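Local coordinates for protein myosin-4 (Saccharomyces cerevisiae, PDB 3MMI) that is a type V myosin motor that moves along actin and, through SHE3, carries mRNAs such as ASH1 to the yeast bud, here as its globular tail, at residues I215-L220 with P259-V264. Residues are numbered along the deposited sequence; the frame is centred on the assembly and turned at random.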
ATOM      1  N   ILE A 215       4.030  -1.050   6.126  1.00 22.93           N
ATOM      2  CA  ILE A 215       2.816  -1.820   5.768  1.00 19.82           C
ATOM      3  C   ILE A 215       1.559  -1.211   6.456  1.00 18.71           C
ATOM      4  O   ILE A 215       0.481  -1.092   5.840  1.00 18.07           O
ATOM      5  CB  ILE A 215       2.956  -3.319   6.037  1.00 19.44           C
ATOM      6  CG1 ILE A 215       3.943  -3.953   5.054  1.00 22.65           C
ATOM      7  CG2 ILE A 215       1.541  -3.993   5.821  1.00 21.93           C
ATOM      8  CD1 ILE A 215       4.506  -5.190   5.357  1.00 19.90           C
ATOM      9  N   PHE A 216       1.702  -0.799   7.700  1.00 15.76           N
ATOM     10  CA  PHE A 216       0.565  -0.263   8.396  1.00 20.48           C
ATOM     11  C   PHE A 216       0.175   1.150   7.864  1.00 24.06           C
ATOM     12  O   PHE A 216      -0.992   1.475   7.812  1.00 21.52           O
ATOM     13  CB  PHE A 216       0.804  -0.167   9.927  1.00 19.56           C
ATOM     14  CG  PHE A 216       0.688  -1.525  10.691  1.00 25.44           C
ATOM     15  CD1 PHE A 216       0.005  -2.645  10.155  1.00 26.43           C
ATOM     16  CD2 PHE A 216       1.249  -1.652  11.951  1.00 29.81           C
ATOM     17  CE1 PHE A 216      -0.108  -3.869  10.882  1.00 28.20           C
ATOM     18  CE2 PHE A 216       1.156  -2.884  12.674  1.00 28.64           C
ATOM     19  CZ  PHE A 216       0.467  -3.977  12.118  1.00 23.35           C
ATOM     20  N   ASN A 217       1.182   2.013   7.590  1.00 23.12           N
ATOM     21  CA  ASN A 217       0.949   3.271   6.855  1.00 25.33           C
ATOM     22  C   ASN A 217       0.276   3.030   5.489  1.00 23.19           C
ATOM     23  O   ASN A 217      -0.674   3.723   5.181  1.00 23.18           O
ATOM     24  CB  ASN A 217       2.252   4.116   6.666  1.00 24.19           C
ATOM     25  CG  ASN A 217       2.765   4.721   7.998  1.00 29.92           C
ATOM     26  OD1 ASN A 217       3.909   4.491   8.416  1.00 31.46           O
ATOM     27  ND2 ASN A 217       1.900   5.418   8.696  1.00 27.41           N
ATOM     28  N   ASP A 218       0.765   2.066   4.699  1.00 21.03           N
ATOM     29  CA  ASP A 218       0.162   1.885   3.403  1.00 20.64           C
ATOM     30  C   ASP A 218      -1.267   1.359   3.490  1.00 19.62           C
ATOM     31  O   ASP A 218      -2.094   1.545   2.602  1.00 19.69           O
ATOM     32  CB  ASP A 218       1.037   1.006   2.504  1.00 20.33           C
ATOM     33  CG  ASP A 218       2.348   1.686   2.112  1.00 21.17           C
ATOM     34  OD1 ASP A 218       2.446   2.925   2.303  1.00 21.27           O
ATOM     35  OD2 ASP A 218       3.284   0.987   1.670  1.00 20.86           O
ATOM     36  N   THR A 219      -1.491   0.569   4.530  1.00 22.80           N
ATOM     37  CA  THR A 219      -2.796   0.012   4.815  1.00 22.26           C
ATOM     38  C   THR A 219      -3.799   1.134   5.028  1.00 20.47           C
ATOM     39  O   THR A 219      -4.894   1.128   4.461  1.00 21.56           O
ATOM     40  CB  THR A 219      -2.739  -0.947   6.041  1.00 23.80           C
ATOM     41  OG1 THR A 219      -2.036  -2.137   5.644  1.00 23.66           O
ATOM     42  CG2 THR A 219      -4.171  -1.397   6.461  1.00 24.22           C
ATOM     43  N   LEU A 220      -3.419   2.088   5.833  1.00 18.39           N
ATOM     44  CA  LEU A 220      -4.155   3.324   5.910  1.00 20.00           C
ATOM     45  C   LEU A 220      -4.209   4.170   4.609  1.00 19.29           C
ATOM     46  O   LEU A 220      -5.205   4.834   4.372  1.00 17.99           O
ATOM     47  CB  LEU A 220      -3.560   4.147   7.001  1.00 18.81           C
ATOM     48  CG  LEU A 220      -3.689   3.669   8.474  1.00 29.18           C
ATOM     49  CD1 LEU A 220      -3.064   4.680   9.415  1.00 26.02           C
ATOM     50  CD2 LEU A 220      -5.138   3.336   8.925  1.00 23.21           C
ATOM     51  N   PRO A 259      -0.844   3.595  19.183  1.00 49.33           N
ATOM     52  CA  PRO A 259       0.363   3.160  19.898  1.00 49.20           C
ATOM     53  C   PRO A 259       1.406   2.414  19.006  1.00 50.23           C
ATOM     54  O   PRO A 259       2.228   1.664  19.557  1.00 51.03           O
ATOM     55  CB  PRO A 259      -0.210   2.192  20.951  1.00 49.72           C
ATOM     56  CG  PRO A 259      -1.471   1.661  20.320  1.00 49.00           C
ATOM     57  CD  PRO A 259      -2.050   2.868  19.610  1.00 47.84           C
ATOM     58  N   ARG A 260       1.393   2.596  17.667  1.00 49.88           N
ATOM     59  CA  ARG A 260       2.143   1.666  16.770  1.00 48.79           C
ATOM     60  C   ARG A 260       3.011   2.338  15.730  1.00 50.52           C
ATOM     61  O   ARG A 260       4.055   1.816  15.301  1.00 51.85           O
ATOM     62  CB  ARG A 260       1.188   0.733  16.052  1.00 47.68           C
ATOM     63  CG  ARG A 260       0.285   0.089  17.002  1.00 45.97           C
ATOM     64  CD  ARG A 260      -0.393  -1.001  16.322  1.00 50.56           C
ATOM     65  NE  ARG A 260      -0.024  -2.307  16.871  1.00 54.36           N
ATOM     66  CZ  ARG A 260      -0.666  -2.852  17.907  1.00 53.38           C
ATOM     67  NH1 ARG A 260      -1.708  -2.180  18.454  1.00 39.75           N
ATOM     68  NH2 ARG A 260      -0.285  -4.067  18.355  1.00 43.87           N
ATOM     69  N   ILE A 261       2.543   3.470  15.243  1.00 50.54           N
ATOM     70  CA  ILE A 261       3.265   4.049  14.159  1.00 48.02           C
ATOM     71  C   ILE A 261       3.340   5.542  14.547  1.00 47.77           C
ATOM     72  O   ILE A 261       2.650   6.008  15.442  1.00 42.28           O
ATOM     73  CB  ILE A 261       2.596   3.697  12.743  1.00 48.21           C
ATOM     74  CG1 ILE A 261       1.537   4.734  12.341  1.00 49.43           C
ATOM     75  CG2 ILE A 261       1.926   2.328  12.775  1.00 42.84           C
ATOM     76  CD1 ILE A 261       0.533   4.190  11.290  1.00 51.15           C
ATOM     77  N   GLU A 262       4.171   6.234  13.797  1.00 50.40           N
ATOM     78  CA  GLU A 262       4.563   7.608  14.004  1.00 54.24           C
ATOM     79  C   GLU A 262       3.342   8.557  14.173  1.00 53.87           C
ATOM     80  O   GLU A 262       3.168   9.167  15.224  1.00 53.60           O
ATOM     81  CB  GLU A 262       5.333   8.016  12.723  1.00 58.46           C
ATOM     82  CG  GLU A 262       4.586   7.477  11.354  1.00 61.06           C
ATOM     83  CD  GLU A 262       5.358   6.352  10.688  1.00 70.11           C
ATOM     84  OE1 GLU A 262       5.580   5.306  11.349  1.00 72.48           O
ATOM     85  OE2 GLU A 262       5.759   6.514   9.491  1.00 75.09           O
ATOM     86  N   ASP A 263       2.542   8.700  13.114  1.00 50.95           N
ATOM     87  CA  ASP A 263       1.531   9.751  12.980  1.00 49.01           C
ATOM     88  C   ASP A 263       0.694   9.133  11.835  1.00 42.52           C
ATOM     89  O   ASP A 263       1.153   9.063  10.725  1.00 40.62           O
ATOM     90  CB  ASP A 263       2.265  11.072  12.551  1.00 52.56           C
ATOM     91  CG  ASP A 263       1.392  12.370  12.696  1.00 58.20           C
ATOM     92  OD1 ASP A 263       0.181  12.312  13.194  1.00 52.48           O
ATOM     93  OD2 ASP A 263       1.968  13.449  12.244  1.00 56.69           O
ATOM     94  N   VAL A 264      -0.480   8.614  12.151  1.00 37.81           N
ATOM     95  CA  VAL A 264      -1.255   7.893  11.182  1.00 38.51           C
ATOM     96  C   VAL A 264      -2.125   8.761  10.265  1.00 35.58           C
ATOM     97  O   VAL A 264      -2.503   8.305   9.179  1.00 33.99           O
ATOM     98  CB  VAL A 264      -2.245   6.912  11.827  1.00 39.80           C
ATOM     99  CG1 VAL A 264      -1.561   5.834  12.481  1.00 43.97           C
ATOM    100  CG2 VAL A 264      -3.133   7.678  12.793  1.00 45.80           C
TER
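Ile261, in the loop 259-264, lays its branched side chain against Phe216, Asn217 and Leu220, three residues on one face of helix 209-234. From CB, the CG2 methyl turns to Phe216, lying 3.9 Å from Phe216 CB and coming up to the ring at its edge, near the ring plane, beside CD2. CG1 takes the other branch, between the backbone N and the carbonyl carbon (chi1 89°), and runs past the Asn217 side chain in the opposite direction. At the tip, CD1 lies near the end of the Asn217 side chain and 4.1 Å from Leu220 CD1, though its exact place is doubtful because it comes too close to Val264 in the model. That same leucine methyl packs on Val264, with Leu220 CD1 only 3.4 Å from Val264 CB, tighter than an ordinary van der Waals contact. On the more open side, Asn217 and Glu262 meet tip to tip, their amide and carboxylate planes turned 64° apart, although the glutamate is poorly ordered. An alanine in place of Asn217 would take the amide away from the tip of Glu262 and would probably uncover one flank of the Ile261 CG1-CD1 arm. Arg260 extends the contact past the Phe216 ring, its CD 4.4 Å from Phe216 CE2, and its guanidinium makes a cation-pi contact with Trp256, which also meets Phe216 edge-to-face. Leu253 and Phe257 of helix 240-257 touch Leu220, and Phe257 also touches Val264. Apolar side chains seat the loop between helices 240-257 and 269-279 on helix 209-234, a loop-on-helix packing within the helical DIL (dilute) domain of the type V myosin globular tail.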